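Local coordinates for protein aminoglycoside N(3)-acetyltransferase (PDB 6NP3) that transfers an acetyl group from acetyl-CoA to the 3-amino group of 2-deoxystreptamine antibiotics such as gentamicin, probably conferring resistance to them, at residues 11-15 and 237-242; 21-27 and 156-162. One frame throughout, in Å; residues are numbered along the deposited sequence.

Interaction 1: residues 11-15 and 237-242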
loop_
_atom_site.group_PDB
_atom_site.type_symbol
_atom_site.label_atom_id
_atom_site.label_comp_id
_atom_site.label_asym_id
_atom_site.label_seq_id
_atom_site.Cartn_x
_atom_site.Cartn_y
_atom_site.Cartn_z
ATOM N N GLN A 11 12.874 -17.846 7.242
ATOM C CA GLN A 11 11.639 -18.094 6.499
ATOM C C GLN A 11 11.492 -17.160 5.295
ATOM O O GLN A 11 11.036 -17.588 4.226
ATOM C CB GLN A 11 10.436 -17.921 7.419
ATOM C CG GLN A 11 10.227 -19.031 8.415
ATOM C CD GLN A 11 9.127 -18.719 9.384
ATOM O OE1 GLN A 11 8.979 -17.591 9.810
ATOM N NE2 GLN A 11 8.330 -19.719 9.727
ATOM N N LEU A 12 11.847 -15.882 5.453
ATOM C CA LEU A 12 11.775 -14.947 4.337
ATOM C C LEU A 12 12.741 -15.342 3.235
ATOM O O LEU A 12 12.409 -15.272 2.042
ATOM C CB LEU A 12 12.038 -13.537 4.847
ATOM C CG LEU A 12 10.925 -12.941 5.717
ATOM C CD1 LEU A 12 11.400 -11.734 6.495
ATOM C CD2 LEU A 12 9.736 -12.574 4.851
ATOM N N ARG A 13 13.937 -15.801 3.613
ATOM C CA ARG A 13 14.881 -16.280 2.615
ATOM C C ARG A 13 14.315 -17.493 1.893
ATOM O O ARG A 13 14.428 -17.608 0.665
ATOM C CB ARG A 13 16.215 -16.608 3.285
ATOM C CG ARG A 13 16.985 -15.396 3.796
ATOM C CD ARG A 13 18.107 -15.027 2.828
ATOM N NE ARG A 13 18.856 -13.832 3.210
ATOM C CZ ARG A 13 18.453 -12.590 2.958
ATOM N NH1 ARG A 13 17.298 -12.371 2.338
ATOM N NH2 ARG A 13 19.210 -11.567 3.328
ATOM N N ASP A 14 13.712 -18.418 2.644
ATOM C CA ASP A 14 13.141 -19.606 2.014
ATOM C C ASP A 14 12.071 -19.221 1.002
ATOM O O ASP A 14 11.921 -19.878 -0.030
ATOM C CB ASP A 14 12.469 -20.519 3.040
ATOM C CG ASP A 14 13.430 -21.268 3.907
ATOM O OD1 ASP A 14 14.608 -21.370 3.544
ATOM O OD2 ASP A 14 12.970 -21.764 4.953
ATOM N N LEU A 15 11.313 -18.167 1.285
ATOM C CA LEU A 15 10.243 -17.739 0.399
ATOM C C LEU A 15 10.768 -17.054 -0.849
ATOM O O LEU A 15 10.040 -16.934 -1.843
ATOM C CB LEU A 15 9.370 -16.772 1.183
ATOM C CG LEU A 15 8.034 -16.408 0.562
ATOM C CD1 LEU A 15 7.113 -17.607 0.516
ATOM C CD2 LEU A 15 7.410 -15.269 1.349
ATOM N N ALA A 237 5.967 -18.268 -5.226
ATOM C CA ALA A 237 6.514 -18.905 -4.036
ATOM C C ALA A 237 5.571 -18.722 -2.859
ATOM O O ALA A 237 5.097 -17.611 -2.590
ATOM C CB ALA A 237 7.881 -18.313 -3.690
ATOM N N GLN A 238 5.300 -19.828 -2.164
ATOM C CA GLN A 238 4.420 -19.866 -1.014
ATOM C C GLN A 238 5.165 -20.546 0.120
ATOM O O GLN A 238 5.956 -21.467 -0.097
ATOM C CB GLN A 238 3.157 -20.658 -1.347
ATOM C CG GLN A 238 2.333 -20.030 -2.484
ATOM C CD GLN A 238 1.497 -21.038 -3.244
ATOM O OE1 GLN A 238 0.628 -21.695 -2.678
ATOM N NE2 GLN A 238 1.767 -21.169 -4.533
ATOM N N GLY A 239 4.888 -20.103 1.327
ATOM C CA GLY A 239 5.511 -20.670 2.494
ATOM C C GLY A 239 5.188 -19.874 3.731
ATOM O O GLY A 239 4.575 -18.803 3.647
ATOM N N PRO A 240 5.614 -20.358 4.901
ATOM C CA PRO A 240 5.239 -19.694 6.153
ATOM C C PRO A 240 6.151 -18.514 6.444
ATOM O O PRO A 240 7.355 -18.556 6.172
ATOM C CB PRO A 240 5.464 -20.792 7.206
ATOM C CG PRO A 240 6.568 -21.617 6.625
ATOM C CD PRO A 240 6.276 -21.655 5.146
ATOM N N VAL A 241 5.579 -17.478 7.047
ATOM C CA VAL A 241 6.323 -16.453 7.769
ATOM C C VAL A 241 5.645 -16.347 9.122
ATOM O O VAL A 241 4.443 -16.063 9.191
ATOM C CB VAL A 241 6.311 -15.100 7.035
ATOM C CG1 VAL A 241 6.999 -14.054 7.857
ATOM C CG2 VAL A 241 6.982 -15.250 5.678
ATOM N N GLY A 242 6.376 -16.673 10.182
ATOM C CA GLY A 242 5.715 -16.985 11.436
ATOM C C GLY A 242 4.729 -18.103 11.189
ATOM O O GLY A 242 5.027 -19.090 10.512
HETATM O O HOH W 1 9.052 -19.564 4.347
#
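A helix packed lengthwise against an edge strand of a mixed beta-sheet is a common alpha/beta arrangement, and here helix 5-15 packs beside strand 237-241, an outermost strand of the sheet. The helical segment 11-15 and the strand run almost exactly antiparallel (174°), their axes approaching to 7.8 Å, so that Gln11 sits beside Val241 and Leu15 beside Ala237.

Apolar contacts fill the side nearer the sheet. Leu15, whose t,p rotamer carries the side chain across to the strand, brings CD1 to 3.4 Å from Gly239 N and to 4.3 Å from Ala237 CB. A beta-carbon on Gly239 would point toward the helix, 3.6 Å from Leu15 CD1, and would be crowded more by Pro240 CD at 3.1 Å. Leu12 CD2 meets Val241 CG2 at 3.9 Å. Beyond the pair, both leucines continue onto Leu158 of strand 156-160, joining the helix to the middle of the sheet.

Polar contacts gather at Gln11. One water donates to both Gln11 O (2.8 Å) and Pro240 O (2.7 Å), bridging backbones that do not bond directly. The extended side chain of Gln11 then reaches the turn leaving the strand, where Gly242 has a positive phi. Its amide reads both backbone groups of that residue: Gly242 N donates to Gln11 OE1 at 2.8 Å, while Gln11 NE2 returns a weak hydrogen bond to Gly242 O at 3.5 Å.

Interaction 2: residues 21-27 and 156-162; sequences DMVMPHV and KILSIGA
Lys156, His26 and Leu158 bury the most surface where two neighbouring parallel strands, 22-27 and 156-160, join at 25° with their axes 4.5 Å apart. Both backbones are extended, and the register pairs Val23 with Lys156, Met24 with Ile157, Pro25 with Leu158, His26 with Ser159 and Val27 with Ile160.

Lys156 opens the pairing. Its N donates to Met22 O (2.8 Å), and its O accepts from Met24 N (2.9 Å). The side chain, m at chi1 and then fully extended, runs back past the strand start to Asp21, where NZ forms a salt bridge with OD2 (2.8 Å); a water links NZ to Asp21 OD1. Asp21 OD2 also accepts from Arg18 N.

Leu158 continues the alternation: its N donates to Met24 O and its O accepts from His26 N, both at 2.9 Å. Its side chain (t,p) shares a face with Val23, Pro25 and Ile160, and Leu158 CB lies 3.5 Å from Val23 CG1. Pro25, lacking an amide hydrogen, falls where this strand needs no donor toward its partner.

His26 closes the pattern, its O accepting from Ile160 N at 2.8 Å. With chi1 m and chi2 near -69°, its ring lies on the face of Met24 and Ile157, presenting an edge to Ile157 CG2, 3.7 Å from CD2. After Gly161, at positive phi, the chain turns so that Ala162 CB comes 3.7 Å from His26 O.

The C-terminal end of strand 22-27, in the central parallel part of the mixed sheet, lies at the cofactor site: His26 and Val27 bind CoA and acetyl-CoA in other structures of this acetyltransferase.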
loop_
_atom_site.group_PDB
_atom_site.type_symbol
_atom_site.label_atom_id
_atom_site.label_comp_id
_atom_site.label_asym_id
_atom_site.label_seq_id
_atom_site.Cartn_x
_atom_site.Cartn_y
_atom_site.Cartn_z
ATOM N N ASP A 21 16.497 -6.720 -2.460
ATOM C CA ASP A 21 15.153 -6.669 -3.007
ATOM C C ASP A 21 14.419 -5.400 -2.568
ATOM O O ASP A 21 14.703 -4.793 -1.533
ATOM C CB ASP A 21 14.343 -7.886 -2.544
ATOM C CG ASP A 21 14.640 -9.168 -3.317
ATOM O OD1 ASP A 21 15.418 -9.155 -4.277
ATOM O OD2 ASP A 21 14.020 -10.201 -2.954
ATOM N N MET A 22 13.395 -5.078 -3.359
ATOM C CA MET A 22 12.439 -3.995 -3.139
ATOM C C MET A 22 11.120 -4.696 -2.799
ATOM O O MET A 22 10.507 -5.314 -3.680
ATOM C CB MET A 22 12.304 -3.222 -4.454
ATOM C CG MET A 22 11.113 -2.262 -4.554
ATOM S SD MET A 22 11.247 -0.728 -3.677
ATOM C CE MET A 22 10.510 -1.153 -2.104
ATOM N N VAL A 23 10.682 -4.615 -1.539
ATOM C CA VAL A 23 9.552 -5.405 -1.044
ATOM C C VAL A 23 8.464 -4.499 -0.478
ATOM O O VAL A 23 8.748 -3.592 0.317
ATOM C CB VAL A 23 10.014 -6.423 0.016
ATOM C CG1 VAL A 23 8.846 -7.140 0.665
ATOM C CG2 VAL A 23 10.987 -7.390 -0.599
ATOM N N MET A 24 7.209 -4.787 -0.853
ATOM C CA MET A 24 6.034 -4.120 -0.299
ATOM C C MET A 24 5.250 -5.162 0.482
ATOM O O MET A 24 4.647 -6.068 -0.128
ATOM C CB MET A 24 5.168 -3.533 -1.411
ATOM C CG MET A 24 3.942 -2.819 -0.898
ATOM S SD MET A 24 3.189 -1.831 -2.179
ATOM C CE MET A 24 2.024 -0.922 -1.203
ATOM N N PRO A 25 5.211 -5.074 1.800
ATOM C CA PRO A 25 4.504 -6.079 2.592
ATOM C C PRO A 25 3.049 -5.714 2.853
ATOM O O PRO A 25 2.674 -4.551 3.011
ATOM C CB PRO A 25 5.300 -6.099 3.909
ATOM C CG PRO A 25 5.698 -4.658 4.074
ATOM C CD PRO A 25 5.985 -4.148 2.654
ATOM N N HIS A 26 2.254 -6.769 2.974
ATOM C CA HIS A 26 0.867 -6.703 3.424
ATOM C C HIS A 26 0.766 -7.794 4.473
ATOM O O HIS A 26 0.977 -8.961 4.157
ATOM C CB HIS A 26 -0.149 -6.960 2.299
ATOM C CG HIS A 26 -0.129 -5.917 1.232
ATOM N ND1 HIS A 26 -0.556 -4.632 1.459
ATOM C CD2 HIS A 26 0.309 -5.960 -0.046
ATOM C CE1 HIS A 26 -0.398 -3.925 0.351
ATOM N NE2 HIS A 26 0.120 -4.706 -0.572
ATOM N N VAL A 27 0.449 -7.433 5.708
ATOM C CA VAL A 27 0.626 -8.356 6.832
ATOM C C VAL A 27 -0.648 -8.474 7.662
ATOM O O VAL A 27 -1.240 -7.463 8.059
ATOM C CB VAL A 27 1.781 -7.894 7.744
ATOM C CG1 VAL A 27 2.006 -8.871 8.906
ATOM C CG2 VAL A 27 3.043 -7.676 6.941
ATOM N N LYS A 156 8.600 -6.483 -5.399
ATOM C CA LYS A 156 7.967 -7.736 -5.015
ATOM C C LYS A 156 6.934 -7.432 -3.948
ATOM O O LYS A 156 7.177 -6.621 -3.043
ATOM C CB LYS A 156 8.969 -8.740 -4.446
ATOM C CG LYS A 156 10.067 -9.115 -5.392
ATOM C CD LYS A 156 10.976 -10.154 -4.773
ATOM C CE LYS A 156 12.150 -10.505 -5.657
ATOM N NZ LYS A 156 12.985 -11.629 -5.077
ATOM N N ILE A 157 5.764 -8.044 -4.072
ATOM C CA ILE A 157 4.698 -7.878 -3.095
ATOM C C ILE A 157 4.742 -9.074 -2.155
ATOM O O ILE A 157 4.625 -10.224 -2.592
ATOM C CB ILE A 157 3.331 -7.753 -3.780
ATOM C CG1 ILE A 157 3.306 -6.498 -4.666
ATOM C CG2 ILE A 157 2.234 -7.686 -2.726
ATOM C CD1 ILE A 157 2.245 -6.464 -5.719
ATOM N N LEU A 158 4.888 -8.814 -0.859
ATOM C CA LEU A 158 5.068 -9.862 0.148
ATOM C C LEU A 158 3.803 -9.911 0.995
ATOM O O LEU A 158 3.568 -9.052 1.839
ATOM C CB LEU A 158 6.291 -9.541 0.995
ATOM C CG LEU A 158 6.507 -10.395 2.238
ATOM C CD1 LEU A 158 6.587 -11.860 1.894
ATOM C CD2 LEU A 158 7.770 -9.934 2.959
ATOM N N SER A 159 2.967 -10.888 0.715
ATOM C CA SER A 159 1.700 -11.044 1.402
ATOM C C SER A 159 1.898 -12.074 2.503
ATOM O O SER A 159 2.189 -13.239 2.220
ATOM C CB SER A 159 0.609 -11.510 0.442
ATOM O OG SER A 159 -0.598 -11.799 1.149
ATOM N N ILE A 160 1.746 -11.635 3.746
ATOM C CA ILE A 160 1.979 -12.474 4.913
ATOM C C ILE A 160 0.634 -12.659 5.596
ATOM O O ILE A 160 0.235 -11.858 6.447
ATOM C CB ILE A 160 3.036 -11.854 5.846
ATOM C CG1 ILE A 160 4.366 -11.763 5.118
ATOM C CG2 ILE A 160 3.158 -12.665 7.120
ATOM C CD1 ILE A 160 5.419 -10.946 5.860
ATOM N N GLY A 161 -0.048 -13.733 5.222
ATOM C CA GLY A 161 -1.369 -14.041 5.713
ATOM C C GLY A 161 -2.467 -13.103 5.270
ATOM O O GLY A 161 -3.586 -13.193 5.787
ATOM N N ALA A 162 -2.186 -12.185 4.356
ATOM C CA ALA A 162 -3.184 -11.238 3.873
ATOM C C ALA A 162 -3.954 -11.819 2.698
ATOM O O ALA A 162 -3.456 -12.664 1.961
ATOM C CB ALA A 162 -2.490 -9.949 3.443
HETATM O O HOH W 2 15.494 -10.917 -6.353
#

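Overall arrangement
The two contacts contrast strand-to-strand pairing inside a sheet with a helix packing on its edge strand. Interaction 2 is buried and joins neighbouring inner strands through regular backbone hydrogen bonding, with a salt bridge at one end, whereas interaction 1, partly buried, relies on leucine packing, a glutamine amide and a water between backbone carbonyls. Strand 244-250 lies between strands 156-160 and 237-241, yet the contacts still meet: Leu15 CD2 packs on Leu158 CD1 at 3.5 Å, and Val241 CB on Ile160 CG2 at 4.0 Å. Helix 5-15 is followed by strand 22-27 after a short connection, and interaction 2 is nested within the loop closed by interaction 1. Their centres are about 11 Å apart.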